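Local atomic coordinates of tail spike protein gp49 (Pseudomonas phage LKA1, PDB entry 4RU4), a protein that forms the trimeric tailspike of the phage and, as an O-specific polysaccharide lyase, probably degrades the surface polysaccharide of its Pseudomonas host during entry. Residues 349-361 against 373-387. Sequence-based numbering, arbitrary orientation.
Sequences ATWQGKDISYRHC and ISAEILGGTFLLDQC
Strand 349-352 pairs in parallel with 373-377, and beyond the corner at 353-355 strand 356-359 runs beside 380-385, axes 4.8 Å apart and 4° from parallel; a beta bulge between Trp351 and Gly353 shifts the first ladder by one residue. Ile373 O takes two bonds from opposite faces of its carbonyl plane, from Trp351 N and from Thr350 OG1 (2.8 Å), which Gln352 NE2 grips in turn. Between the sheets the Trp351 indole lies with one face against Phe382 CB, a CH-pi contact, CB 3.5 Å from the centroid of the five-membered ring of Trp351. With CG anti to the carbonyl carbon (chi1 -85°), the indole reaches across to the second ladder, where NE1 makes a weak bond to Leu383 O (3.4 Å) and CZ2 meets Leu384 CG (3.4 Å). Phe382 sets its ring edge against Gly353 O, while Ile377 CD1 rests over one face. At the corner Asp355 OD1 accepts from Thr381 N (2.9 Å) and also forms a salt bridge with Arg430 of a second subunit. On the face of the second ladder away from Phe382, a water bridges Arg359 NE and Asp385 OD2, and Arg359 NH1 forms a salt bridge with Glu341. His360 lies beside Gln386, CD2 to CB 3.4 Å, and its NE2 bonds Asp385 of a third subunit. Coils stacked strand on strand around an aromatic and aliphatic core are the hallmark of the right-handed parallel beta-helix of pectate lyase-like tailspikes.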
ATOM      1  N   ALA B 349      -3.001   9.883 -15.141  1.00  5.27           N
ATOM      2  CA  ALA B 349      -3.756   8.651 -14.984  1.00  5.27           C
ATOM      3  C   ALA B 349      -5.254   8.904 -15.242  1.00  9.45           C
ATOM      4  O   ALA B 349      -5.676  10.050 -15.443  1.00  7.16           O
ATOM      5  CB  ALA B 349      -3.525   8.072 -13.582  1.00  5.15           C
ATOM      6  N   THR B 350      -6.063   7.845 -15.238  1.00  7.45           N
ATOM      7  CA  THR B 350      -7.458   8.033 -15.622  1.00  6.64           C
ATOM      8  C   THR B 350      -8.447   7.194 -14.810  1.00  7.76           C
ATOM      9  O   THR B 350      -8.141   6.083 -14.380  1.00  8.28           O
ATOM     10  CB  THR B 350      -7.685   7.713 -17.145  1.00  5.62           C
ATOM     11  OG1 THR B 350      -9.023   8.076 -17.531  1.00  6.45           O
ATOM     12  CG2 THR B 350      -7.535   6.230 -17.385  1.00  5.63           C
ATOM     13  N   TRP B 351      -9.637   7.754 -14.618  1.00  7.01           N
ATOM     14  CA  TRP B 351     -10.774   7.039 -14.060  1.00  8.75           C
ATOM     15  C   TRP B 351     -11.742   6.799 -15.219  1.00  9.05           C
ATOM     16  O   TRP B 351     -12.211   7.761 -15.819  1.00  5.75           O
ATOM     17  CB  TRP B 351     -11.486   7.965 -13.081  1.00  9.86           C
ATOM     18  CG  TRP B 351     -10.980   8.033 -11.673  1.00  6.36           C
ATOM     19  CD1 TRP B 351     -10.339   7.052 -10.944  1.00  8.13           C
ATOM     20  CD2 TRP B 351     -11.112   9.160 -10.806  1.00  5.28           C
ATOM     21  NE1 TRP B 351     -10.089   7.513  -9.658  1.00  5.89           N
ATOM     22  CE2 TRP B 351     -10.581   8.791  -9.545  1.00  6.32           C
ATOM     23  CE3 TRP B 351     -11.675  10.433 -10.964  1.00  7.26           C
ATOM     24  CZ2 TRP B 351     -10.573   9.652  -8.460  1.00  7.68           C
ATOM     25  CZ3 TRP B 351     -11.676  11.294  -9.875  1.00  9.65           C
ATOM     26  CH2 TRP B 351     -11.122  10.900  -8.642  1.00  8.76           C
ATOM     27  N   GLN B 352     -12.060   5.540 -15.507  1.00  5.72           N
ATOM     28  CA  GLN B 352     -13.040   5.180 -16.517  1.00  7.60           C
ATOM     29  C   GLN B 352     -13.722   3.891 -16.034  1.00  9.85           C
ATOM     30  O   GLN B 352     -13.139   3.130 -15.261  1.00  6.41           O
ATOM     31  CB  GLN B 352     -12.341   4.906 -17.868  1.00  6.41           C
ATOM     32  CG  GLN B 352     -11.442   6.031 -18.330  1.00  6.66           C
ATOM     33  CD  GLN B 352     -11.011   5.923 -19.781  1.00  8.92           C
ATOM     34  OE1 GLN B 352     -11.690   5.308 -20.599  1.00  8.17           O
ATOM     35  NE2 GLN B 352      -9.871   6.566 -20.115  1.00  7.89           N
ATOM     36  N   GLY B 353     -14.928   3.611 -16.515  1.00 10.02           N
ATOM     37  CA  GLY B 353     -15.573   2.345 -16.190  1.00  6.04           C
ATOM     38  C   GLY B 353     -16.307   2.402 -14.865  1.00  6.19           C
ATOM     39  O   GLY B 353     -17.188   3.226 -14.694  1.00  6.78           O
ATOM     40  N   LYS B 354     -15.941   1.544 -13.920  1.00  8.13           N
ATOM     41  CA  LYS B 354     -16.679   1.438 -12.647  1.00  6.25           C
ATOM     42  C   LYS B 354     -15.787   0.889 -11.562  1.00  6.58           C
ATOM     43  O   LYS B 354     -15.098  -0.092 -11.794  1.00  8.52           O
ATOM     44  CB  LYS B 354     -17.885   0.496 -12.809  1.00  7.99           C
ATOM     45  CG  LYS B 354     -18.622   0.153 -11.464  1.00  6.89           C
ATOM     46  CD  LYS B 354     -19.948  -0.617 -11.709  1.00 11.85           C
ATOM     47  CE  LYS B 354     -20.572  -1.157 -10.417  1.00 11.64           C
ATOM     48  NZ  LYS B 354     -21.822  -1.959 -10.749  1.00 14.66           N
ATOM     49  N   ASP B 355     -15.818   1.497 -10.372  1.00  7.21           N
ATOM     50  CA  ASP B 355     -15.067   0.992  -9.215  1.00  6.47           C
ATOM     51  C   ASP B 355     -13.567   0.882  -9.507  1.00  8.24           C
ATOM     52  O   ASP B 355     -12.999  -0.220  -9.563  1.00  8.17           O
ATOM     53  CB  ASP B 355     -15.642  -0.351  -8.715  1.00  5.49           C
ATOM     54  CG  ASP B 355     -17.066  -0.207  -8.181  1.00 12.15           C
ATOM     55  OD1 ASP B 355     -17.499   0.941  -7.929  1.00  9.65           O
ATOM     56  OD2 ASP B 355     -17.758  -1.238  -8.029  1.00 12.68           O
ATOM     57  N   ILE B 356     -12.931   2.035  -9.687  1.00  6.32           N
ATOM     58  CA  ILE B 356     -11.506   2.107 -10.012  1.00  7.55           C
ATOM     59  C   ILE B 356     -10.746   2.882  -8.923  1.00  6.75           C
ATOM     60  O   ILE B 356     -11.225   3.904  -8.445  1.00  7.93           O
ATOM     61  CB  ILE B 356     -11.331   2.864 -11.321  1.00 10.52           C
ATOM     62  CG1 ILE B 356     -12.094   2.166 -12.460  1.00 10.56           C
ATOM     63  CG2 ILE B 356      -9.833   3.094 -11.628  1.00  5.28           C
ATOM     64  CD1 ILE B 356     -11.761   0.706 -12.692  1.00  7.80           C
ATOM     65  N   SER B 357      -9.559   2.408  -8.526  0.74  5.62           N
ATOM     66  CA  SER B 357      -8.818   3.098  -7.467  0.74  4.96           C
ATOM     67  C   SER B 357      -7.354   3.249  -7.859  0.74  6.85           C
ATOM     68  O   SER B 357      -6.809   2.389  -8.579  0.74  5.57           O
ATOM     69  CB  SER B 357      -8.922   2.336  -6.140  0.74  7.43           C
ATOM     70  OG  SER B 357     -10.253   1.880  -5.910  0.74  4.95           O
ATOM     71  N   TYR B 358      -6.745   4.341  -7.394  1.00  4.85           N
ATOM     72  CA  TYR B 358      -5.291   4.514  -7.365  1.00  5.06           C
ATOM     73  C   TYR B 358      -4.914   4.603  -5.894  1.00  7.82           C
ATOM     74  O   TYR B 358      -5.498   5.407  -5.161  1.00  9.94           O
ATOM     75  CB  TYR B 358      -4.884   5.804  -8.108  1.00  5.99           C
ATOM     76  CG  TYR B 358      -5.096   5.663  -9.583  1.00  7.22           C
ATOM     77  CD1 TYR B 358      -6.355   5.842 -10.135  1.00  5.00           C
ATOM     78  CD2 TYR B 358      -4.045   5.283 -10.425  1.00  7.18           C
ATOM     79  CE1 TYR B 358      -6.573   5.673 -11.519  1.00  9.76           C
ATOM     80  CE2 TYR B 358      -4.250   5.092 -11.788  1.00  7.02           C
ATOM     81  CZ  TYR B 358      -5.520   5.300 -12.330  1.00  6.48           C
ATOM     82  OH  TYR B 358      -5.749   5.102 -13.678  1.00  6.42           O
ATOM     83  N   ARG B 359      -3.961   3.782  -5.448  1.00  5.81           N
ATOM     84  CA  ARG B 359      -3.609   3.721  -4.028  1.00  7.63           C
ATOM     85  C   ARG B 359      -2.111   3.863  -3.841  1.00  7.95           C
ATOM     86  O   ARG B 359      -1.345   3.060  -4.388  1.00  6.37           O
ATOM     87  CB  ARG B 359      -4.019   2.385  -3.418  1.00  7.46           C
ATOM     88  CG  ARG B 359      -5.488   2.019  -3.639  1.00  8.24           C
ATOM     89  CD  ARG B 359      -5.779   0.628  -3.068  1.00 12.42           C
ATOM     90  NE  ARG B 359      -7.212   0.420  -2.862  1.00 16.39           N
ATOM     91  CZ  ARG B 359      -7.984  -0.404  -3.568  1.00 22.69           C
ATOM     92  NH1 ARG B 359      -7.474  -1.156  -4.542  1.00 24.17           N
ATOM     93  NH2 ARG B 359      -9.281  -0.497  -3.280  1.00 24.07           N
ATOM     94  N   HIS B 360      -1.701   4.849  -3.044  1.00  6.59           N
ATOM     95  CA  HIS B 360      -0.271   5.036  -2.772  1.00  5.77           C
ATOM     96  C   HIS B 360       0.539   5.115  -4.065  1.00  8.44           C
ATOM     97  O   HIS B 360       1.654   4.576  -4.138  1.00  6.29           O
ATOM     98  CB  HIS B 360       0.247   3.915  -1.854  1.00  6.32           C
ATOM     99  CG  HIS B 360      -0.101   4.122  -0.400  1.00  7.24           C
ATOM    100  ND1 HIS B 360      -0.032   3.120   0.549  1.00  7.78           N
ATOM    101  CD2 HIS B 360      -0.521   5.232   0.259  1.00  8.54           C
ATOM    102  CE1 HIS B 360      -0.401   3.602   1.726  1.00 11.14           C
ATOM    103  NE2 HIS B 360      -0.686   4.884   1.581  1.00 10.55           N
ATOM    104  N   CYS B 361      -0.023   5.789  -5.072  1.00  6.38           N
ATOM    105  CA  CYS B 361       0.720   6.119  -6.285  1.00  8.45           C
ATOM    106  C   CYS B 361       1.310   7.520  -6.232  1.00  8.87           C
ATOM    107  O   CYS B 361       0.764   8.423  -5.577  1.00  7.37           O
ATOM    108  CB  CYS B 361      -0.187   6.042  -7.510  1.00  8.70           C
ATOM    109  SG  CYS B 361      -0.735   4.360  -7.822  1.00  7.88           S
ATOM    110  N   ILE B 373      -7.550  12.283 -15.166  1.00  9.46           N
ATOM    111  CA  ILE B 373      -8.639  12.658 -16.083  1.00  6.84           C
ATOM    112  C   ILE B 373      -9.683  11.529 -16.173  1.00  7.51           C
ATOM    113  O   ILE B 373      -9.361  10.352 -15.989  1.00  7.76           O
ATOM    114  CB  ILE B 373      -8.089  13.053 -17.493  1.00  7.74           C
ATOM    115  CG1 ILE B 373      -9.173  13.731 -18.339  1.00 10.57           C
ATOM    116  CG2 ILE B 373      -7.501  11.826 -18.224  1.00  6.81           C
ATOM    117  CD1 ILE B 373      -8.639  14.575 -19.482  1.00  8.96           C
ATOM    118  N   SER B 374     -10.941  11.860 -16.449  1.00  7.09           N
ATOM    119  CA  SER B 374     -11.948  10.809 -16.523  1.00  6.61           C
ATOM    120  C   SER B 374     -12.496  10.657 -17.945  1.00  6.54           C
ATOM    121  O   SER B 374     -12.388  11.554 -18.750  1.00  7.87           O
ATOM    122  CB  SER B 374     -13.104  11.130 -15.574  1.00  7.70           C
ATOM    123  OG  SER B 374     -12.629  11.400 -14.261  1.00  8.66           O
ATOM    124  N   ALA B 375     -13.106   9.509 -18.226  1.00  6.58           N
ATOM    125  CA  ALA B 375     -13.865   9.292 -19.460  1.00  6.76           C
ATOM    126  C   ALA B 375     -14.754   8.092 -19.225  1.00  6.77           C
ATOM    127  O   ALA B 375     -14.410   7.246 -18.398  1.00  8.35           O
ATOM    128  CB  ALA B 375     -12.930   9.011 -20.640  1.00  6.80           C
ATOM    129  N   GLU B 376     -15.866   8.005 -19.943  1.00  6.93           N
ATOM    130  CA  GLU B 376     -16.599   6.747 -20.037  1.00  9.05           C
ATOM    131  C   GLU B 376     -16.954   6.217 -18.652  1.00  8.43           C
ATOM    132  O   GLU B 376     -16.762   5.021 -18.342  1.00  7.97           O
ATOM    133  CB  GLU B 376     -15.790   5.708 -20.860  1.00  7.93           C
ATOM    134  CG  GLU B 376     -15.389   6.225 -22.255  1.00  9.88           C
ATOM    135  CD  GLU B 376     -14.764   5.159 -23.184  1.00 10.38           C
ATOM    136  OE1 GLU B 376     -14.202   4.151 -22.685  1.00  8.46           O
ATOM    137  OE2 GLU B 376     -14.792   5.359 -24.427  1.00 12.42           O
ATOM    138  N   ILE B 377     -17.461   7.123 -17.810  1.00  6.83           N
ATOM    139  CA  ILE B 377     -17.850   6.779 -16.445  1.00  6.72           C
ATOM    140  C   ILE B 377     -19.219   6.090 -16.466  1.00  8.83           C
ATOM    141  O   ILE B 377     -20.242   6.723 -16.751  1.00  8.47           O
ATOM    142  CB  ILE B 377     -17.871   8.034 -15.519  1.00  8.70           C
ATOM    143  CG1 ILE B 377     -16.442   8.603 -15.374  1.00  9.08           C
ATOM    144  CG2 ILE B 377     -18.468   7.697 -14.156  1.00 10.33           C
ATOM    145  CD1 ILE B 377     -15.448   7.657 -14.653  1.00 12.66           C
ATOM    146  N   LEU B 378     -19.237   4.792 -16.173  1.00  6.80           N
ATOM    147  CA  LEU B 378     -20.497   4.058 -16.065  1.00 11.57           C
ATOM    148  C   LEU B 378     -21.204   4.433 -14.748  1.00  8.46           C
ATOM    149  O   LEU B 378     -22.439   4.592 -14.683  1.00  8.16           O
ATOM    150  CB  LEU B 378     -20.256   2.536 -16.115  1.00  6.87           C
ATOM    151  CG  LEU B 378     -21.521   1.667 -16.093  1.00 10.93           C
ATOM    152  CD1 LEU B 378     -22.316   1.821 -17.395  1.00 12.36           C
ATOM    153  CD2 LEU B 378     -21.208   0.182 -15.840  1.00  9.88           C
ATOM    154  N   GLY B 379     -20.398   4.594 -13.708  1.00  9.88           N
ATOM    155  CA  GLY B 379     -20.903   4.786 -12.364  1.00  7.78           C
ATOM    156  C   GLY B 379     -20.106   3.982 -11.356  1.00 11.30           C
ATOM    157  O   GLY B 379     -19.151   3.270 -11.699  1.00  9.25           O
ATOM    158  N   GLY B 380     -20.467   4.127 -10.087  1.00 10.37           N
ATOM    159  CA  GLY B 380     -19.735   3.458  -9.021  1.00  6.60           C
ATOM    160  C   GLY B 380     -18.763   4.396  -8.327  1.00  9.72           C
ATOM    161  O   GLY B 380     -18.981   5.599  -8.261  1.00  8.85           O
ATOM    162  N   THR B 381     -17.682   3.848  -7.792  1.00  5.92           N
ATOM    163  CA  THR B 381     -16.832   4.633  -6.914  1.00  6.70           C
ATOM    164  C   THR B 381     -15.450   4.788  -7.526  1.00  8.93           C
ATOM    165  O   THR B 381     -14.862   3.816  -8.015  1.00  8.80           O
ATOM    166  CB  THR B 381     -16.746   3.922  -5.544  1.00 11.09           C
ATOM    167  OG1 THR B 381     -18.058   3.883  -4.968  1.00 11.00           O
ATOM    168  CG2 THR B 381     -15.784   4.630  -4.585  1.00 12.76           C
ATOM    169  N   PHE B 382     -14.925   6.003  -7.489  1.00  5.69           N
ATOM    170  CA  PHE B 382     -13.625   6.277  -8.089  1.00  7.50           C
ATOM    171  C   PHE B 382     -12.777   6.982  -7.042  1.00  7.53           C
ATOM    172  O   PHE B 382     -13.181   8.020  -6.497  1.00  7.34           O
ATOM    173  CB  PHE B 382     -13.818   7.124  -9.344  1.00  6.41           C
ATOM    174  CG  PHE B 382     -14.731   6.478 -10.336  1.00  9.61           C
ATOM    175  CD1 PHE B 382     -16.118   6.643 -10.243  1.00  6.01           C
ATOM    176  CD2 PHE B 382     -14.215   5.637 -11.322  1.00  5.95           C
ATOM    177  CE1 PHE B 382     -16.988   5.993 -11.157  1.00  6.96           C
ATOM    178  CE2 PHE B 382     -15.082   4.989 -12.234  1.00  6.09           C
ATOM    179  CZ  PHE B 382     -16.457   5.184 -12.149  1.00  6.67           C
ATOM    180  N   LEU B 383     -11.615   6.405  -6.759  1.00  5.41           N
ATOM    181  CA  LEU B 383     -10.881   6.715  -5.538  1.00  6.97           C
ATOM    182  C   LEU B 383      -9.450   7.079  -5.868  1.00  5.23           C
ATOM    183  O   LEU B 383      -8.811   6.382  -6.666  1.00  5.45           O
ATOM    184  CB  LEU B 383     -10.895   5.488  -4.614  1.00  9.05           C
ATOM    185  CG  LEU B 383     -10.070   5.506  -3.319  1.00 12.97           C
ATOM    186  CD1 LEU B 383     -10.486   6.678  -2.412  1.00 13.93           C
ATOM    187  CD2 LEU B 383     -10.216   4.194  -2.556  1.00 15.43           C
ATOM    188  N   LEU B 384      -8.964   8.178  -5.284  1.00  5.19           N
ATOM    189  CA  LEU B 384      -7.527   8.464  -5.196  1.00  5.42           C
ATOM    190  C   LEU B 384      -7.183   8.332  -3.721  1.00  6.53           C
ATOM    191  O   LEU B 384      -7.483   9.218  -2.915  1.00  6.88           O
ATOM    192  CB  LEU B 384      -7.185   9.887  -5.688  1.00  7.66           C
ATOM    193  CG  LEU B 384      -7.481  10.194  -7.146  1.00 11.74           C
ATOM    194  CD1 LEU B 384      -7.012  11.599  -7.513  1.00 15.04           C
ATOM    195  CD2 LEU B 384      -6.816   9.159  -8.047  1.00 15.37           C
ATOM    196  N   ASP B 385      -6.550   7.218  -3.377  1.00  6.40           N
ATOM    197  CA  ASP B 385      -6.343   6.824  -2.012  1.00  8.18           C
ATOM    198  C   ASP B 385      -4.903   7.126  -1.606  1.00  6.17           C
ATOM    199  O   ASP B 385      -3.994   6.374  -1.987  1.00  7.37           O
ATOM    200  CB  ASP B 385      -6.579   5.315  -1.961  1.00 14.57           C
ATOM    201  CG  ASP B 385      -6.538   4.749  -0.565  1.00 25.49           C
ATOM    202  OD1 ASP B 385      -5.689   5.140   0.274  1.00 23.16           O
ATOM    203  OD2 ASP B 385      -7.409   3.892  -0.301  1.00 34.72           O
ATOM    204  N   GLN B 386      -4.702   8.196  -0.829  1.00  6.34           N
ATOM    205  CA  GLN B 386      -3.389   8.570  -0.299  1.00  7.96           C
ATOM    206  C   GLN B 386      -2.330   8.663  -1.403  1.00  8.02           C
ATOM    207  O   GLN B 386      -1.211   8.138  -1.254  1.00  6.90           O
ATOM    208  CB  GLN B 386      -2.899   7.564   0.744  1.00  7.68           C
ATOM    209  CG  GLN B 386      -3.886   7.203   1.847  1.00 13.19           C
ATOM    210  CD  GLN B 386      -4.196   8.340   2.811  1.00 23.39           C
ATOM    211  OE1 GLN B 386      -5.327   8.450   3.309  1.00 34.72           O
ATOM    212  NE2 GLN B 386      -3.201   9.166   3.110  1.00 21.20           N
ATOM    213  N   CYS B 387      -2.673   9.328  -2.500  1.00  8.11           N
ATOM    214  CA  CYS B 387      -1.710   9.521  -3.573  1.00  8.15           C
ATOM    215  C   CYS B 387      -0.909  10.811  -3.425  1.00  9.85           C
ATOM    216  O   CYS B 387      -1.359  11.791  -2.819  1.00  9.79           O
ATOM    217  CB  CYS B 387      -2.402   9.491  -4.936  1.00 10.05           C
ATOM    218  SG  CYS B 387      -3.096   7.827  -5.333  1.00  7.76           S
TER
HETATM  219  O   HOH W   1     -13.162   2.530  -5.831  1.00 19.30           O
HETATM  220  O   HOH W   2      -9.054   1.408  -0.922  1.00 24.45           O